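Local coordinates for erythrocyte binding antigen 140 (Plasmodium falciparum, PDB 4GF2), which probably binds a receptor on the host erythrocyte surface during invasion, through an adhesive region built of two Duffy binding-like domains, at residues E341-R344 against R345-L348; E492-K495 against E496-S500. The protein carries 3 engineered substitutions. All coordinates share one frame; numbering follows the deposited sequence.

Contact 1 of 2, residues E341-R344 against R345-L348; sequences EPPR and RQTL
Glu-341 lays its carboxylate end across the side chain of Gln-346, CD coming to 3.3 Å from Gln-346 CG. Its chain is fully extended (chi1 -173°, chi2 180°), which carries the acid on to the aliphatic start of Arg-345, where Glu-341 OE2 lies 3.5 Å from Arg-345 CG. The carboxylate and guanidinium planes stand nearly perpendicular, 86° apart, and OE2 sits over the guanidinium face 4.2 Å from Arg-345 NH1, so any attraction is probably one of charge alone, with no N-H aimed at the oxygen. Gln-346 reaches back: its NE2 donates to Glu-341 O at 3.1 Å, the acceptor lying in the amide plane while the donor stands above the carbonyl plane. Pro-342, at the N-cap of the short helix 343-346, receives Gln-346 N on its O at 3.0 Å and a weak, bent bond from Arg-345 N. At the other end Thr-347 leaves helical geometry, its N making weak bonds to Pro-343 O and Arg-344 O; a water donates to Arg-344 O (2.7 Å) and accepts from Thr-347 OG1. Arg-344 turns NH2 to Asp-401 and NE to Glu-485, while Arg-345 NH2 meets Asp-410 and Asp-414. These outside partners tie the single helical turn to its surroundings, and the buried carboxylate of Glu-341 is probably stabilised by the positive charge beside it.

Contact 2 of 2, residues E492-K495 against E496-S500; sequences EKRK and EKIYS
Lys-495 and Tyr-499, one helical turn apart, lie side by side and point the same way, with Lys-495 CD 3.6 Å from Tyr-499 OH. The tyrosine ring also leans over the backbone: Lys-495 O sits 3.2 Å above one ring face, displaced toward the rim. Tyr-499 chi1 of -62° turns CG back beside its own N, bringing the ring over this carbonyl. Lys-495 NZ goes to Glu-573 in a salt bridge, its chain bending at three successive torsions.

Among the charged groups, Lys-493 stands between two acids. NZ forms long salt bridges to Glu-496 OE1 at 4.0 Å and to Glu-492 OE2 at 3.8 Å; the main partner of Glu-492 OE2 is Lys-386, with Lys-493 the secondary one. Lys-493 and Glu-496 run alongside each other, so the methylene CD also meets Glu-496 OE1, at 3.5 Å. The lysine would probably ease the repulsion between the two carboxylates.

Other side-chain carbons lie against backbone carbonyl oxygens. Ile-498 CG1 rests 3.4 Å from Arg-494 O, and the Lys-497 methylenes pass over Lys-493 O before the chain meets Trp-528 in a cation-pi contact with helix 518-548.

The backbone bonds form an unbroken i to i+4 series, from Glu-496 N to Glu-492 O through to Tyr-499 N to Lys-495 O, the latter nearly straight with an N-H...O angle of 170°. Glu-496 O is gripped twice by Ser-500, through N and through OG at 2.8 Å, the hydroxyl coming from above the carbonyl plane. Such bonding, with the Glu-492/Lys-493/Glu-496 salt-bridge network, is typical of a surface alpha-helix, here helix 478-508 of the second Duffy binding domain, packed on helix 518-548.

Overall arrangement
Both contacts are local and belong to the second Duffy binding domain, in series along the chain, their centres 22 Å apart and their nearest atoms about 9 Å apart. Contact 1 is partly buried: a single turn, helix 343-346, set against helices 388-407 and 478-508. Contact 2 is a surface contact farther along helix 478-508, so this long helix links the two sites; Trp-482 and Glu-485 near its start meet contact 1. Chemistry follows place. At 341-348 buried arginines have firm acidic partners and the helix ends after one turn, whereas at 492-500 an uninterrupted helix carries the long bridges of Lys-493, other charges that reach partners beyond the segment, and an exposed tyrosine.

Contact 1 of 2, residues E341-R344 against R345-L348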
ATOM      1  N   GLU A 341      -3.098 -11.804 -31.848  1.00 43.29           N
ATOM      2  CA  GLU A 341      -3.589 -11.439 -30.528  1.00 42.94           C
ATOM      3  C   GLU A 341      -4.955 -12.073 -30.288  1.00 41.84           C
ATOM      4  O   GLU A 341      -5.843 -11.966 -31.127  1.00 41.24           O
ATOM      5  CB  GLU A 341      -3.683  -9.918 -30.417  1.00 45.84           C
ATOM      6  CG  GLU A 341      -4.014  -9.398 -29.032  1.00 46.68           C
ATOM      7  CD  GLU A 341      -4.090  -7.883 -28.991  1.00 46.11           C
ATOM      8  OE1 GLU A 341      -4.027  -7.254 -30.071  1.00 45.92           O
ATOM      9  OE2 GLU A 341      -4.212  -7.319 -27.882  1.00 45.51           O
ATOM     10  N   PRO A 342      -5.122 -12.755 -29.147  1.00 42.41           N
ATOM     11  CA  PRO A 342      -6.438 -13.322 -28.836  1.00 44.61           C
ATOM     12  C   PRO A 342      -7.443 -12.231 -28.494  1.00 45.06           C
ATOM     13  O   PRO A 342      -7.065 -11.229 -27.885  1.00 45.54           O
ATOM     14  CB  PRO A 342      -6.168 -14.192 -27.601  1.00 44.06           C
ATOM     15  CG  PRO A 342      -4.688 -14.367 -27.549  1.00 42.91           C
ATOM     16  CD  PRO A 342      -4.110 -13.136 -28.151  1.00 41.69           C
ATOM     17  N   PRO A 343      -8.709 -12.411 -28.893  1.00 44.32           N
ATOM     18  CA  PRO A 343      -9.760 -11.461 -28.513  1.00 44.59           C
ATOM     19  C   PRO A 343      -9.772 -11.196 -27.011  1.00 46.07           C
ATOM     20  O   PRO A 343      -9.991 -10.067 -26.575  1.00 47.98           O
ATOM     21  CB  PRO A 343     -11.037 -12.177 -28.943  1.00 45.27           C
ATOM     22  CG  PRO A 343     -10.615 -13.010 -30.112  1.00 46.57           C
ATOM     23  CD  PRO A 343      -9.203 -13.443 -29.824  1.00 45.35           C
ATOM     24  N   ARG A 344      -9.538 -12.245 -26.232  1.00 45.67           N
ATOM     25  CA  ARG A 344      -9.477 -12.140 -24.784  1.00 44.44           C
ATOM     26  C   ARG A 344      -8.403 -11.138 -24.354  1.00 42.92           C
ATOM     27  O   ARG A 344      -8.601 -10.372 -23.416  1.00 43.36           O
ATOM     28  CB  ARG A 344      -9.195 -13.522 -24.184  1.00 43.94           C
ATOM     29  CG  ARG A 344      -9.083 -13.557 -22.668  1.00 41.50           C
ATOM     30  CD  ARG A 344      -8.425 -14.852 -22.205  1.00 41.22           C
ATOM     31  NE  ARG A 344      -7.196 -15.116 -22.948  1.00 40.58           N
ATOM     32  CZ  ARG A 344      -6.056 -14.453 -22.780  1.00 40.18           C
ATOM     33  NH1 ARG A 344      -5.967 -13.474 -21.884  1.00 39.51           N
ATOM     34  NH2 ARG A 344      -5.000 -14.767 -23.516  1.00 41.61           N
ATOM     35  N   ARG A 345      -7.269 -11.138 -25.048  1.00 40.92           N
ATOM     36  CA  ARG A 345      -6.176 -10.222 -24.728  1.00 37.54           C
ATOM     37  C   ARG A 345      -6.510  -8.795 -25.153  1.00 38.42           C
ATOM     38  O   ARG A 345      -6.114  -7.831 -24.495  1.00 39.21           O
ATOM     39  CB  ARG A 345      -4.883 -10.684 -25.401  1.00 35.82           C
ATOM     40  CG  ARG A 345      -3.731  -9.682 -25.324  1.00 35.80           C
ATOM     41  CD  ARG A 345      -3.296  -9.417 -23.892  1.00 36.69           C
ATOM     42  NE  ARG A 345      -2.231  -8.415 -23.826  1.00 37.38           N
ATOM     43  CZ  ARG A 345      -2.430  -7.101 -23.771  1.00 38.07           C
ATOM     44  NH1 ARG A 345      -3.657  -6.600 -23.774  1.00 37.72           N
ATOM     45  NH2 ARG A 345      -1.395  -6.280 -23.713  1.00 38.69           N
ATOM     46  N   GLN A 346      -7.239  -8.670 -26.255  1.00 39.41           N
ATOM     47  CA  GLN A 346      -7.640  -7.372 -26.782  1.00 40.20           C
ATOM     48  C   GLN A 346      -8.618  -6.669 -25.850  1.00 41.38           C
ATOM     49  O   GLN A 346      -8.736  -5.447 -25.877  1.00 43.84           O
ATOM     50  CB  GLN A 346      -8.298  -7.540 -28.154  1.00 41.21           C
ATOM     51  CG  GLN A 346      -7.398  -8.144 -29.214  1.00 40.88           C
ATOM     52  CD  GLN A 346      -8.132  -8.418 -30.513  1.00 43.37           C
ATOM     53  OE1 GLN A 346      -8.986  -7.638 -30.935  1.00 44.13           O
ATOM     54  NE2 GLN A 346      -7.803  -9.532 -31.153  1.00 44.84           N
ATOM     55  N   THR A 347      -9.328  -7.449 -25.042  1.00 40.39           N
ATOM     56  CA  THR A 347     -10.366  -6.906 -24.170  1.00 41.31           C
ATOM     57  C   THR A 347     -10.036  -7.104 -22.689  1.00 43.18           C
ATOM     58  O   THR A 347     -10.908  -6.978 -21.833  1.00 46.58           O
ATOM     59  CB  THR A 347     -11.727  -7.554 -24.467  1.00 42.63           C
ATOM     60  OG1 THR A 347     -11.694  -8.938 -24.098  1.00 45.89           O
ATOM     61  CG2 THR A 347     -12.065  -7.432 -25.948  1.00 41.51           C
ATOM     62  N   LEU A 348      -8.776  -7.410 -22.397  1.00 41.83           N
ATOM     63  CA  LEU A 348      -8.317  -7.613 -21.023  1.00 42.18           C
ATOM     64  C   LEU A 348      -8.518  -6.365 -20.160  1.00 39.93           C
ATOM     65  O   LEU A 348      -8.194  -5.253 -20.571  1.00 39.25           O
ATOM     66  CB  LEU A 348      -6.835  -7.995 -21.037  1.00 44.59           C
ATOM     67  CG  LEU A 348      -6.129  -8.187 -19.695  1.00 44.93           C
ATOM     68  CD1 LEU A 348      -6.638  -9.422 -18.985  1.00 46.08           C
ATOM     69  CD2 LEU A 348      -4.628  -8.270 -19.906  1.00 44.12           C
TER
HETATM   70  O   HOH W   1     -10.622 -10.475 -21.607  1.00 39.80           O

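Contact 2 of 2, residues E492-K495 against E496-S500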
ATOM      1  N   GLU A 492     -13.276 -25.482 -31.823  1.00 75.27           N
ATOM      2  CA  GLU A 492     -14.582 -25.308 -31.198  1.00 80.43           C
ATOM      3  C   GLU A 492     -15.573 -24.699 -32.182  1.00 81.15           C
ATOM      4  O   GLU A 492     -16.621 -25.279 -32.457  1.00 85.23           O
ATOM      5  CB  GLU A 492     -14.474 -24.421 -29.956  1.00 83.82           C
ATOM      6  CG  GLU A 492     -15.806 -24.157 -29.265  1.00 92.23           C
ATOM      7  CD  GLU A 492     -15.670 -23.271 -28.038  1.00 97.43           C
ATOM      8  OE1 GLU A 492     -14.554 -22.771 -27.779  1.00 97.18           O
ATOM      9  OE2 GLU A 492     -16.681 -23.076 -27.331  1.00102.00           O
ATOM     10  N   LYS A 493     -15.234 -23.531 -32.717  1.00 77.95           N
ATOM     11  CA  LYS A 493     -16.145 -22.810 -33.600  1.00 78.89           C
ATOM     12  C   LYS A 493     -16.396 -23.596 -34.885  1.00 74.40           C
ATOM     13  O   LYS A 493     -17.441 -23.444 -35.518  1.00 73.01           O
ATOM     14  CB  LYS A 493     -15.604 -21.413 -33.917  1.00 84.15           C
ATOM     15  CG  LYS A 493     -15.363 -20.538 -32.685  1.00 89.10           C
ATOM     16  CD  LYS A 493     -16.531 -20.589 -31.706  1.00 95.29           C
ATOM     17  CE  LYS A 493     -16.224 -19.812 -30.432  1.00 95.46           C
ATOM     18  NZ  LYS A 493     -17.307 -19.952 -29.419  1.00 97.74           N
ATOM     19  N   ARG A 494     -15.442 -24.440 -35.264  1.00 72.99           N
ATOM     20  CA  ARG A 494     -15.627 -25.300 -36.421  1.00 75.15           C
ATOM     21  C   ARG A 494     -16.700 -26.332 -36.102  1.00 79.98           C
ATOM     22  O   ARG A 494     -17.630 -26.530 -36.882  1.00 84.50           O
ATOM     23  CB  ARG A 494     -14.321 -25.993 -36.804  1.00 74.80           C
ATOM     24  CG  ARG A 494     -14.449 -26.888 -38.022  1.00 80.04           C
ATOM     25  CD  ARG A 494     -13.126 -27.533 -38.390  1.00 84.66           C
ATOM     26  NE  ARG A 494     -13.305 -28.640 -39.328  1.00 91.60           N
ATOM     27  CZ  ARG A 494     -13.351 -28.515 -40.652  1.00 94.49           C
ATOM     28  NH1 ARG A 494     -13.232 -27.323 -41.228  1.00 95.13           N
ATOM     29  NH2 ARG A 494     -13.518 -29.591 -41.407  1.00 96.47           N
ATOM     30  N   LYS A 495     -16.568 -26.984 -34.949  1.00 79.86           N
ATOM     31  CA  LYS A 495     -17.582 -27.924 -34.487  1.00 82.73           C
ATOM     32  C   LYS A 495     -18.951 -27.262 -34.521  1.00 81.09           C
ATOM     33  O   LYS A 495     -19.920 -27.834 -35.021  1.00 82.42           O
ATOM     34  CB  LYS A 495     -17.282 -28.399 -33.062  1.00 85.91           C
ATOM     35  CG  LYS A 495     -16.423 -29.651 -32.979  1.00 91.26           C
ATOM     36  CD  LYS A 495     -16.767 -30.474 -31.739  1.00 97.48           C
ATOM     37  CE  LYS A 495     -16.618 -29.670 -30.455  1.00 97.91           C
ATOM     38  NZ  LYS A 495     -15.209 -29.261 -30.198  1.00 96.16           N
ATOM     39  N   GLU A 496     -19.020 -26.050 -33.983  1.00 79.51           N
ATOM     40  CA  GLU A 496     -20.266 -25.301 -33.933  1.00 82.92           C
ATOM     41  C   GLU A 496     -20.852 -25.126 -35.329  1.00 81.65           C
ATOM     42  O   GLU A 496     -22.039 -25.368 -35.548  1.00 84.44           O
ATOM     43  CB  GLU A 496     -20.028 -23.935 -33.291  1.00 85.21           C
ATOM     44  CG  GLU A 496     -21.275 -23.085 -33.141  1.00 92.49           C
ATOM     45  CD  GLU A 496     -20.997 -21.766 -32.445  1.00 95.42           C
ATOM     46  OE1 GLU A 496     -19.837 -21.541 -32.034  1.00 93.02           O
ATOM     47  OE2 GLU A 496     -21.938 -20.956 -32.306  1.00100.49           O
ATOM     48  N   LYS A 497     -20.013 -24.713 -36.272  1.00 78.19           N
ATOM     49  CA  LYS A 497     -20.465 -24.449 -37.635  1.00 79.41           C
ATOM     50  C   LYS A 497     -20.880 -25.724 -38.367  1.00 82.48           C
ATOM     51  O   LYS A 497     -21.774 -25.691 -39.213  1.00 89.69           O
ATOM     52  CB  LYS A 497     -19.383 -23.705 -38.416  1.00 77.01           C
ATOM     53  CG  LYS A 497     -19.408 -22.204 -38.185  1.00 76.73           C
ATOM     54  CD  LYS A 497     -18.101 -21.542 -38.578  1.00 77.95           C
ATOM     55  CE  LYS A 497     -18.258 -20.034 -38.684  1.00 77.84           C
ATOM     56  NZ  LYS A 497     -18.851 -19.428 -37.462  1.00 77.52           N
ATOM     57  N   ILE A 498     -20.236 -26.840 -38.046  1.00 81.67           N
ATOM     58  CA  ILE A 498     -20.649 -28.130 -38.586  1.00 84.13           C
ATOM     59  C   ILE A 498     -22.044 -28.479 -38.079  1.00 87.03           C
ATOM     60  O   ILE A 498     -22.921 -28.854 -38.856  1.00 90.76           O
ATOM     61  CB  ILE A 498     -19.675 -29.258 -38.196  1.00 84.99           C
ATOM     62  CG1 ILE A 498     -18.378 -29.139 -38.997  1.00 82.90           C
ATOM     63  CG2 ILE A 498     -20.312 -30.622 -38.442  1.00 90.76           C
ATOM     64  CD1 ILE A 498     -17.376 -30.241 -38.716  1.00 83.76           C
ATOM     65  N   TYR A 499     -22.242 -28.354 -36.770  1.00 87.85           N
ATOM     66  CA  TYR A 499     -23.543 -28.621 -36.172  1.00 92.98           C
ATOM     67  C   TYR A 499     -24.596 -27.677 -36.748  1.00 92.55           C
ATOM     68  O   TYR A 499     -25.754 -28.059 -36.918  1.00 97.28           O
ATOM     69  CB  TYR A 499     -23.481 -28.477 -34.649  1.00 96.04           C
ATOM     70  CG  TYR A 499     -22.543 -29.453 -33.964  1.00 97.86           C
ATOM     71  CD1 TYR A 499     -21.979 -30.517 -34.660  1.00 99.92           C
ATOM     72  CD2 TYR A 499     -22.226 -29.311 -32.618  1.00 97.26           C
ATOM     73  CE1 TYR A 499     -21.125 -31.407 -34.035  1.00100.83           C
ATOM     74  CE2 TYR A 499     -21.372 -30.198 -31.986  1.00 98.08           C
ATOM     75  CZ  TYR A 499     -20.826 -31.244 -32.699  1.00100.44           C
ATOM     76  OH  TYR A 499     -19.975 -32.128 -32.078  1.00102.66           O
ATOM     77  N   SER A 500     -24.192 -26.447 -37.051  1.00 88.79           N
ATOM     78  CA  SER A 500     -25.106 -25.477 -37.643  1.00 91.52           C
ATOM     79  C   SER A 500     -25.605 -25.992 -38.987  1.00 93.50           C
ATOM     80  O   SER A 500     -26.776 -25.823 -39.331  1.00 96.45           O
ATOM     81  CB  SER A 500     -24.421 -24.125 -37.823  1.00 92.79           C
ATOM     82  OG  SER A 500     -23.949 -23.622 -36.585  1.00 94.49           O
TER